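Local coordinates for protein putative drug/sodium antiporter (Escherichia coli, PDB 4Z3N) that probably works as a membrane antiporter of the MATE family, with a part in moving the genotoxin colibactin across the cell membrane, at residues A69-V74 against T152-Y157; A21-G26 against L33-P38; V353-M358 against Y371-T376. All blocks are in the same frame, centred on the assembly; numbering follows the deposited sequence.

Interaction 1. Residues A69-V74 against T152-Y157; sequences AGVGLV and TEFYYY
Val71 and Val74 reach across to Phe154 and Tyr155, two successive residues of helix 149-159. One methyl group of Val71 sits over a face of the Phe154 ring: CG2 lies 4.1 Å from the ring centroid and only 15° off the ring normal, a CH-pi contact displaced toward the CD1 side, where Val71 CG2 comes within 3.9 Å of Phe154 CD1. Val74 meets the helix chiefly one residue further on, at Tyr155, and touches more backbone than ring. Its CG2 is 3.7 Å from Tyr155 CA and 4.1 Å from Tyr155 CB, at the edge of the tyrosine ring and near its plane, while Val74 CG1 brushes Phe154 CB at 4.4 Å. Residues 69-74 belong to a 3-10 segment, in which Val74 N bonds to Val71 O at 3.1 Å and the earlier bonds are weak; at three residues a turn, Val71 and Val74 come to the same side of it.

The two aromatic rings part company on the helix. Phe154 holds its ring beside its own backbone N (chi1 -81°), under Val71, with Ile68 also touching it. In Tyr155 the ring swings away from Val74, and its hydroxyl bonds to Gly130 O while the ring packs on Ala134 and Leu137 of helix 134-139. Farther round the helix, Tyr157 OH bonds to Glu153 OE2 on the anti side of the carboxylate, one turn back.

The contact is apolar and largely buried. It joins the 3-10 segment before helix 75-101 to helix 149-159, almost eighty residues later, both within the N-terminal one of the two helical bundles that make up the MATE fold.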
loop_
_atom_site.group_PDB
_atom_site.type_symbol
_atom_site.label_atom_id
_atom_site.label_comp_id
_atom_site.label_asym_id
_atom_site.label_seq_id
_atom_site.Cartn_x
_atom_site.Cartn_y
_atom_site.Cartn_z
ATOM N N ALA A 69 8.336 -10.592 23.280
ATOM C CA ALA A 69 8.082 -9.303 22.645
ATOM C C ALA A 69 9.004 -9.077 21.454
ATOM O O ALA A 69 8.996 -8.006 20.862
ATOM C CB ALA A 69 8.239 -8.170 23.657
ATOM N N GLY A 70 9.826 -10.078 21.140
ATOM C CA GLY A 70 10.526 -10.149 19.866
ATOM C C GLY A 70 9.618 -10.581 18.712
ATOM O O GLY A 70 10.083 -10.885 17.610
ATOM N N VAL A 71 8.313 -10.636 18.976
ATOM C CA VAL A 71 7.312 -10.736 17.926
ATOM C C VAL A 71 7.487 -9.533 16.992
ATOM O O VAL A 71 7.297 -9.630 15.777
ATOM C CB VAL A 71 5.860 -10.766 18.508
ATOM C CG1 VAL A 71 5.397 -9.370 18.875
ATOM C CG2 VAL A 71 4.878 -11.382 17.526
ATOM N N GLY A 72 7.866 -8.398 17.575
ATOM C CA GLY A 72 8.036 -7.167 16.826
ATOM C C GLY A 72 9.191 -7.257 15.854
ATOM O O GLY A 72 9.219 -6.568 14.843
ATOM N N LEU A 73 10.154 -8.111 16.168
ATOM C CA LEU A 73 11.301 -8.329 15.296
ATOM C C LEU A 73 10.841 -8.863 13.942
ATOM O O LEU A 73 11.438 -8.575 12.904
ATOM C CB LEU A 73 12.291 -9.298 15.962
ATOM C CG LEU A 73 13.603 -9.711 15.294
ATOM C CD1 LEU A 73 14.537 -10.229 16.354
ATOM C CD2 LEU A 73 13.394 -10.788 14.260
ATOM N N VAL A 74 9.762 -9.634 13.961
ATOM C CA VAL A 74 9.306 -10.328 12.766
ATOM C C VAL A 74 8.269 -9.495 12.006
ATOM O O VAL A 74 7.707 -9.942 11.002
ATOM C CB VAL A 74 8.718 -11.719 13.122
ATOM C CG1 VAL A 74 7.230 -11.622 13.420
ATOM C CG2 VAL A 74 8.976 -12.707 12.002
ATOM N N THR A 152 12.449 -17.099 16.035
ATOM C CA THR A 152 12.387 -18.157 15.021
ATOM C C THR A 152 11.012 -18.816 14.926
ATOM O O THR A 152 10.573 -19.187 13.845
ATOM C CB THR A 152 13.419 -19.272 15.293
ATOM O OG1 THR A 152 14.734 -18.711 15.380
ATOM C CG2 THR A 152 13.383 -20.316 14.186
ATOM N N GLU A 153 10.348 -18.976 16.064
ATOM C CA GLU A 153 9.052 -19.642 16.106
ATOM C C GLU A 153 7.992 -18.817 15.370
ATOM O O GLU A 153 7.176 -19.330 14.599
ATOM C CB GLU A 153 8.642 -19.887 17.559
ATOM C CG GLU A 153 7.376 -20.715 17.732
ATOM C CD GLU A 153 7.024 -20.955 19.203
ATOM O OE1 GLU A 153 7.649 -20.320 20.093
ATOM O OE2 GLU A 153 6.122 -21.790 19.470
ATOM N N PHE A 154 8.036 -17.520 15.615
ATOM C CA PHE A 154 7.121 -16.584 15.008
ATOM C C PHE A 154 7.406 -16.365 13.522
ATOM O O PHE A 154 6.488 -16.183 12.720
ATOM C CB PHE A 154 7.194 -15.278 15.790
ATOM C CG PHE A 154 6.361 -15.293 17.055
ATOM C CD1 PHE A 154 4.966 -15.284 16.951
ATOM C CD2 PHE A 154 6.972 -15.307 18.315
ATOM C CE1 PHE A 154 4.202 -15.340 18.093
ATOM C CE2 PHE A 154 6.266 -15.330 19.483
ATOM C CZ PHE A 154 4.869 -15.351 19.397
ATOM N N TYR A 155 8.687 -16.411 13.164
ATOM C CA TYR A 155 9.093 -16.389 11.775
ATOM C C TYR A 155 8.475 -17.578 11.030
ATOM O O TYR A 155 7.903 -17.435 9.947
ATOM C CB TYR A 155 10.619 -16.402 11.669
ATOM C CG TYR A 155 11.154 -16.604 10.254
ATOM C CD1 TYR A 155 11.244 -15.541 9.357
ATOM C CD2 TYR A 155 11.589 -17.850 9.826
ATOM C CE1 TYR A 155 11.746 -15.724 8.081
ATOM C CE2 TYR A 155 12.086 -18.039 8.552
ATOM C CZ TYR A 155 12.163 -16.974 7.686
ATOM O OH TYR A 155 12.652 -17.169 6.418
ATOM N N TYR A 156 8.583 -18.748 11.638
ATOM C CA TYR A 156 8.020 -19.975 11.104
ATOM C C TYR A 156 6.483 -19.943 10.997
ATOM O O TYR A 156 5.912 -20.373 10.004
ATOM C CB TYR A 156 8.462 -21.142 11.982
ATOM C CG TYR A 156 9.854 -21.680 11.698
ATOM C CD1 TYR A 156 10.453 -21.545 10.441
ATOM C CD2 TYR A 156 10.557 -22.355 12.689
ATOM C CE1 TYR A 156 11.721 -22.067 10.195
ATOM C CE2 TYR A 156 11.816 -22.870 12.459
ATOM C CZ TYR A 156 12.399 -22.733 11.223
ATOM O OH TYR A 156 13.662 -23.271 11.049
ATOM N N TYR A 157 5.813 -19.440 12.024
ATOM C CA TYR A 157 4.368 -19.292 11.965
ATOM C C TYR A 157 3.990 -18.317 10.844
ATOM O O TYR A 157 3.005 -18.531 10.131
ATOM C CB TYR A 157 3.815 -18.811 13.312
ATOM C CG TYR A 157 3.979 -19.799 14.456
ATOM C CD1 TYR A 157 4.015 -21.166 14.224
ATOM C CD2 TYR A 157 4.081 -19.357 15.771
ATOM C CE1 TYR A 157 4.149 -22.069 15.265
ATOM C CE2 TYR A 157 4.224 -20.251 16.822
ATOM C CZ TYR A 157 4.254 -21.608 16.564
ATOM O OH TYR A 157 4.398 -22.504 17.613
#

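Interaction 2. Residues A21-G26 against L33-P38; sequences AGMFDG and LRMALP
The carbonyl O of Met23, a residue whose side chain meets Met35 across the contact, is gripped by Arg328 NE and, more weakly, by Asn320 ND2; Arg328 NH2 also bonds to Gly26 O. These bonds tie the irregular N-terminal segment of this MATE transporter to the second half of the chain, just before the segment leads into helix 28-56, the first transmembrane helix.

Residues 21-26 make a bend ahead of residues 33-38 of that helix, and the closest CA pair, Met23 CA and Met35 CA, is still 10.5 Å apart. The bend is closed by Gly26 N, which bonds to Gly22 O at 3.0 Å, and Gly22 itself takes a positive phi (91°). From this bend two points reach the helix. At the buried one, thioether meets thioether: Met23 CE stands 4.3 Å from Met35 SD. Met23 starts extended, with CG opposite its backbone N, and then folds at chi2 and chi3 to bring its terminal methyl toward the helix. Both methionines also lean on helix 286-322, Met23 on Gln319 and Met35 on Ala312 and Thr315, and thus the pair lies between the N-terminal segment, the first helix and that long helix. Met23 CG further lies 3.7 Å above the plane of the Phe24 ring, over its centre.

Arg34 makes the second point, on the exposed side. Its chain runs out from the helix and bends at chi3 (-107°), which carries the guanidinium beside the backbone of Ala21. The positive group probably favours the carbonyl electrostatically, but no proper hydrogen bond forms: Arg34 NH1 is 2.9 Å from Ala21 O, yet the angle is poor and the oxygen approaches the guanidinium obliquely. The other terminal nitrogen, Arg34 NH2, rests against a methyl group, 4.0 Å from Ala21 CB.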
loop_
_atom_site.group_PDB
_atom_site.type_symbol
_atom_site.label_atom_id
_atom_site.label_comp_id
_atom_site.label_asym_id
_atom_site.label_seq_id
_atom_site.Cartn_x
_atom_site.Cartn_y
_atom_site.Cartn_z
ATOM N N ALA A 21 -22.706 0.296 -12.410
ATOM C CA ALA A 21 -23.369 1.477 -12.972
ATOM C C ALA A 21 -22.556 2.774 -12.953
ATOM O O ALA A 21 -21.917 3.111 -11.952
ATOM C CB ALA A 21 -24.680 1.703 -12.239
ATOM N N GLY A 22 -22.610 3.499 -14.073
ATOM C CA GLY A 22 -21.994 4.813 -14.212
ATOM C C GLY A 22 -20.574 4.745 -14.749
ATOM O O GLY A 22 -19.900 5.773 -14.918
ATOM N N MET A 23 -20.120 3.522 -15.013
ATOM C CA MET A 23 -18.739 3.264 -15.397
ATOM C C MET A 23 -18.351 3.940 -16.710
ATOM O O MET A 23 -17.354 4.667 -16.786
ATOM C CB MET A 23 -18.502 1.752 -15.509
ATOM C CG MET A 23 -17.079 1.361 -15.906
ATOM S SD MET A 23 -15.775 1.919 -14.764
ATOM C CE MET A 23 -16.136 0.922 -13.318
ATOM N N PHE A 24 -19.104 3.642 -17.759
ATOM C CA PHE A 24 -18.808 4.175 -19.078
ATOM C C PHE A 24 -19.418 5.547 -19.358
ATOM O O PHE A 24 -18.795 6.363 -20.041
ATOM C CB PHE A 24 -19.210 3.126 -20.115
ATOM C CG PHE A 24 -18.635 1.768 -19.802
ATOM C CD1 PHE A 24 -17.263 1.541 -19.928
ATOM C CD2 PHE A 24 -19.434 0.757 -19.286
ATOM C CE1 PHE A 24 -16.705 0.316 -19.600
ATOM C CE2 PHE A 24 -18.889 -0.481 -18.947
ATOM C CZ PHE A 24 -17.519 -0.701 -19.105
ATOM N N ASP A 25 -20.650 5.794 -18.921
ATOM C CA ASP A 25 -21.261 7.102 -19.203
ATOM C C ASP A 25 -21.423 8.094 -18.045
ATOM O O ASP A 25 -21.726 9.258 -18.280
ATOM C CB ASP A 25 -22.638 6.901 -19.873
ATOM C CG ASP A 25 -23.632 6.133 -18.990
ATOM O OD1 ASP A 25 -23.256 5.677 -17.882
ATOM O OD2 ASP A 25 -24.799 5.986 -19.412
ATOM N N GLY A 26 -21.182 7.685 -16.814
ATOM C CA GLY A 26 -21.589 8.520 -15.688
ATOM C C GLY A 26 -20.707 9.676 -15.217
ATOM O O GLY A 26 -19.695 10.018 -15.835
ATOM N N LEU A 33 -16.017 8.004 -6.072
ATOM C CA LEU A 33 -16.285 8.076 -4.643
ATOM C C LEU A 33 -17.022 6.866 -4.160
ATOM O O LEU A 33 -16.734 6.346 -3.088
ATOM C CB LEU A 33 -17.101 9.310 -4.299
ATOM C CG LEU A 33 -16.302 10.576 -4.067
ATOM C CD1 LEU A 33 -17.273 11.666 -3.658
ATOM C CD2 LEU A 33 -15.235 10.306 -3.008
ATOM N N ARG A 34 -17.998 6.421 -4.941
ATOM C CA ARG A 34 -18.819 5.300 -4.516
ATOM C C ARG A 34 -17.996 4.026 -4.477
ATOM O O ARG A 34 -18.310 3.088 -3.749
ATOM C CB ARG A 34 -20.006 5.122 -5.436
ATOM C CG ARG A 34 -19.774 4.099 -6.480
ATOM C CD ARG A 34 -20.766 4.296 -7.602
ATOM N NE ARG A 34 -21.787 3.262 -7.600
ATOM C CZ ARG A 34 -22.779 3.210 -8.474
ATOM N NH1 ARG A 34 -22.878 4.149 -9.411
ATOM N NH2 ARG A 34 -23.666 2.224 -8.403
ATOM N N MET A 35 -16.958 3.990 -5.294
ATOM C CA MET A 35 -16.018 2.894 -5.285
ATOM C C MET A 35 -14.940 3.052 -4.227
ATOM O O MET A 35 -14.507 2.061 -3.624
ATOM C CB MET A 35 -15.387 2.760 -6.653
ATOM C CG MET A 35 -16.359 2.303 -7.705
ATOM S SD MET A 35 -15.563 2.254 -9.300
ATOM C CE MET A 35 -14.495 0.830 -9.115
ATOM N N ALA A 36 -14.490 4.287 -4.004
ATOM C CA ALA A 36 -13.375 4.524 -3.077
ATOM C C ALA A 36 -13.799 4.543 -1.626
ATOM O O ALA A 36 -12.978 4.281 -0.764
ATOM C CB ALA A 36 -12.660 5.807 -3.409
ATOM N N LEU A 37 -15.054 4.880 -1.337
ATOM C CA LEU A 37 -15.474 5.003 0.066
ATOM C C LEU A 37 -15.524 3.659 0.794
ATOM O O LEU A 37 -15.026 3.553 1.914
ATOM C CB LEU A 37 -16.825 5.704 0.184
ATOM C CG LEU A 37 -16.823 7.240 0.153
ATOM C CD1 LEU A 37 -18.166 7.764 0.623
ATOM C CD2 LEU A 37 -15.685 7.850 0.978
ATOM N N PRO A 38 -16.132 2.633 0.169
ATOM C CA PRO A 38 -16.104 1.277 0.739
ATOM C C PRO A 38 -14.687 0.796 0.978
ATOM O O PRO A 38 -14.425 0.103 1.958
ATOM C CB PRO A 38 -16.773 0.422 -0.340
ATOM C CG PRO A 38 -17.639 1.375 -1.089
ATOM C CD PRO A 38 -16.944 2.701 -1.056
#

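Interaction 3. Residues V353-M358 against Y371-T376; sequences VLAPWM and YAVLQT
An antiparallel helical hairpin brings Ala355, near the end of helix 326-358, against Val373 of helix 366-379. The short segments run at 178° to one another with their axes 9.1 Å apart, and Ala355 CA lies 5.6 Å from Val373 CA, a close approach that the small alanine side chain permits.

Val373 supplies most of the touching atoms from its side. Its CG2 branch, beside the valine backbone N, presses on the backbone across the gap, 3.7 Å from Ala355 O and 3.9 Å from Pro356 CA. The CG1 branch, turned opposite that N (chi1 170°), meets the proline ring instead, Val373 CG1 standing 4.3 Å from Pro356 CG. Having no N-H, Pro356 cannot continue the helical bonding, and the helix kinks here; Met358 N restores a regular bond to Leu354 O.

This hairpin falls in the C-terminal half of the MATE fold. Away from the contact, helix 366-379 is anchored to its other neighbours: Gln375 bonds to Tyr277 OH and Thr295 OG1, and Tyr371 OH bonds to Asp285 OD2.

One turn beyond Val373, Thr376 turns its methyl toward the alanine, with CG2 4.4 Å from Ala355 CB. Its hydroxyl stays within its own helix: Thr376 OG1 donates to Ala372 O at 2.9 Å, with a C=O...OG1 angle of 165°. That carbonyl also accepts from Thr376 N, so the backbone N-H and the hydroxyl of Thr376 share one acceptor.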
loop_
_atom_site.group_PDB
_atom_site.type_symbol
_atom_site.label_atom_id
_atom_site.label_comp_id
_atom_site.label_asym_id
_atom_site.label_seq_id
_atom_site.Cartn_x
_atom_site.Cartn_y
_atom_site.Cartn_z
ATOM N N VAL A 353 -1.329 22.577 11.833
ATOM C CA VAL A 353 -1.801 23.423 12.897
ATOM C C VAL A 353 -1.913 22.648 14.216
ATOM O O VAL A 353 -1.792 23.226 15.281
ATOM C CB VAL A 353 -3.160 24.049 12.524
ATOM C CG1 VAL A 353 -2.973 25.015 11.380
ATOM C CG2 VAL A 353 -4.165 22.961 12.185
ATOM N N LEU A 354 -2.160 21.346 14.136
ATOM C CA LEU A 354 -2.338 20.520 15.324
ATOM C C LEU A 354 -0.991 20.172 15.979
ATOM O O LEU A 354 -0.908 19.995 17.201
ATOM C CB LEU A 354 -3.090 19.230 14.974
ATOM C CG LEU A 354 -4.607 19.216 15.148
ATOM C CD1 LEU A 354 -5.183 17.915 14.601
ATOM C CD2 LEU A 354 -5.001 19.414 16.615
ATOM N N ALA A 355 0.054 20.094 15.150
ATOM C CA ALA A 355 1.353 19.556 15.551
ATOM C C ALA A 355 1.954 20.208 16.811
ATOM O O ALA A 355 2.409 19.496 17.712
ATOM C CB ALA A 355 2.331 19.663 14.384
ATOM N N PRO A 356 1.963 21.556 16.874
ATOM C CA PRO A 356 2.562 22.266 18.021
ATOM C C PRO A 356 1.939 21.871 19.363
ATOM O O PRO A 356 2.630 21.800 20.376
ATOM C CB PRO A 356 2.283 23.742 17.714
ATOM C CG PRO A 356 2.076 23.804 16.246
ATOM C CD PRO A 356 1.448 22.489 15.850
ATOM N N TRP A 357 0.635 21.641 19.371
ATOM C CA TRP A 357 -0.054 21.164 20.561
ATOM C C TRP A 357 0.012 19.654 20.759
ATOM O O TRP A 357 -0.008 19.168 21.888
ATOM C CB TRP A 357 -1.506 21.624 20.513
ATOM C CG TRP A 357 -1.580 23.109 20.548
ATOM C CD1 TRP A 357 -1.152 23.923 21.559
ATOM C CD2 TRP A 357 -2.086 23.974 19.523
ATOM N NE1 TRP A 357 -1.370 25.242 21.231
ATOM C CE2 TRP A 357 -1.951 25.300 19.990
ATOM C CE3 TRP A 357 -2.658 23.758 18.269
ATOM C CZ2 TRP A 357 -2.357 26.402 19.241
ATOM C CZ3 TRP A 357 -3.063 24.849 17.532
ATOM C CH2 TRP A 357 -2.904 26.156 18.016
ATOM N N MET A 358 0.068 18.918 19.654
ATOM C CA MET A 358 -0.055 17.459 19.664
ATOM C C MET A 358 1.231 16.736 20.037
ATOM O O MET A 358 1.210 15.825 20.862
ATOM C CB MET A 358 -0.543 16.981 18.292
ATOM C CG MET A 358 -0.724 15.487 18.138
ATOM S SD MET A 358 -1.511 15.134 16.546
ATOM C CE MET A 358 -0.389 15.962 15.429
ATOM N N TYR A 371 11.492 18.982 16.320
ATOM C CA TYR A 371 11.827 18.432 15.021
ATOM C C TYR A 371 10.574 17.922 14.317
ATOM O O TYR A 371 10.414 18.091 13.104
ATOM C CB TYR A 371 12.836 17.305 15.172
ATOM C CG TYR A 371 14.271 17.747 15.097
ATOM C CD1 TYR A 371 14.684 18.674 14.156
ATOM C CD2 TYR A 371 15.226 17.220 15.966
ATOM C CE1 TYR A 371 16.013 19.074 14.084
ATOM C CE2 TYR A 371 16.560 17.608 15.897
ATOM C CZ TYR A 371 16.946 18.539 14.958
ATOM O OH TYR A 371 18.266 18.938 14.879
ATOM N N ALA A 372 9.688 17.297 15.086
ATOM C CA ALA A 372 8.468 16.746 14.532
ATOM C C ALA A 372 7.558 17.861 14.022
ATOM O O ALA A 372 6.843 17.684 13.029
ATOM C CB ALA A 372 7.758 15.901 15.563
ATOM N N VAL A 373 7.593 19.007 14.696
ATOM C CA VAL A 373 6.790 20.154 14.295
ATOM C C VAL A 373 7.408 20.848 13.081
ATOM O O VAL A 373 6.693 21.257 12.154
ATOM C CB VAL A 373 6.616 21.171 15.470
ATOM C CG1 VAL A 373 5.989 22.502 14.993
ATOM C CG2 VAL A 373 5.777 20.546 16.591
ATOM N N LEU A 374 8.734 20.958 13.072
ATOM C CA LEU A 374 9.436 21.598 11.947
ATOM C C LEU A 374 9.319 20.776 10.651
ATOM O O LEU A 374 9.229 21.338 9.560
ATOM C CB LEU A 374 10.915 21.840 12.302
ATOM C CG LEU A 374 11.735 22.524 11.207
ATOM C CD1 LEU A 374 11.233 23.903 10.894
ATOM C CD2 LEU A 374 13.214 22.573 11.571
ATOM N N GLN A 375 9.318 19.450 10.797
ATOM C CA GLN A 375 9.195 18.511 9.685
ATOM C C GLN A 375 7.814 18.634 9.049
ATOM O O GLN A 375 7.665 18.762 7.817
ATOM C CB GLN A 375 9.419 17.072 10.170
ATOM C CG GLN A 375 9.281 16.028 9.090
ATOM C CD GLN A 375 9.271 14.596 9.597
ATOM O OE1 GLN A 375 10.301 13.918 9.591
ATOM N NE2 GLN A 375 8.097 14.112 9.996
ATOM N N THR A 376 6.801 18.598 9.912
ATOM C CA THR A 376 5.431 18.719 9.475
ATOM C C THR A 376 5.202 20.067 8.802
ATOM O O THR A 376 4.597 20.140 7.725
ATOM C CB THR A 376 4.462 18.545 10.642
ATOM O OG1 THR A 376 4.622 17.231 11.205
ATOM C CG2 THR A 376 3.008 18.743 10.166
#

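The three contacts follow one another along the chain and none touches another. Interactions 1 and 2 lie on opposite sides of the chain's centre, their own centres 41 Å apart; interaction 3 is 34 Å from the first and 36 Å from the second, centre to centre, with nearest atoms about 21 and 20 Å apart, respectively. Interactions 1 and 3 belong to different halves of the MATE fold. Helix 286-322 passes by interactions 2 and 3: it touches Met23 and Met35, which meet in interaction 2, and Tyr371 and Gln375 of segment 371-376. Bound monoolein lies about 5 Å from the side chain of Phe154 and about 7 Å from that of Thr376, not in contact with the latter.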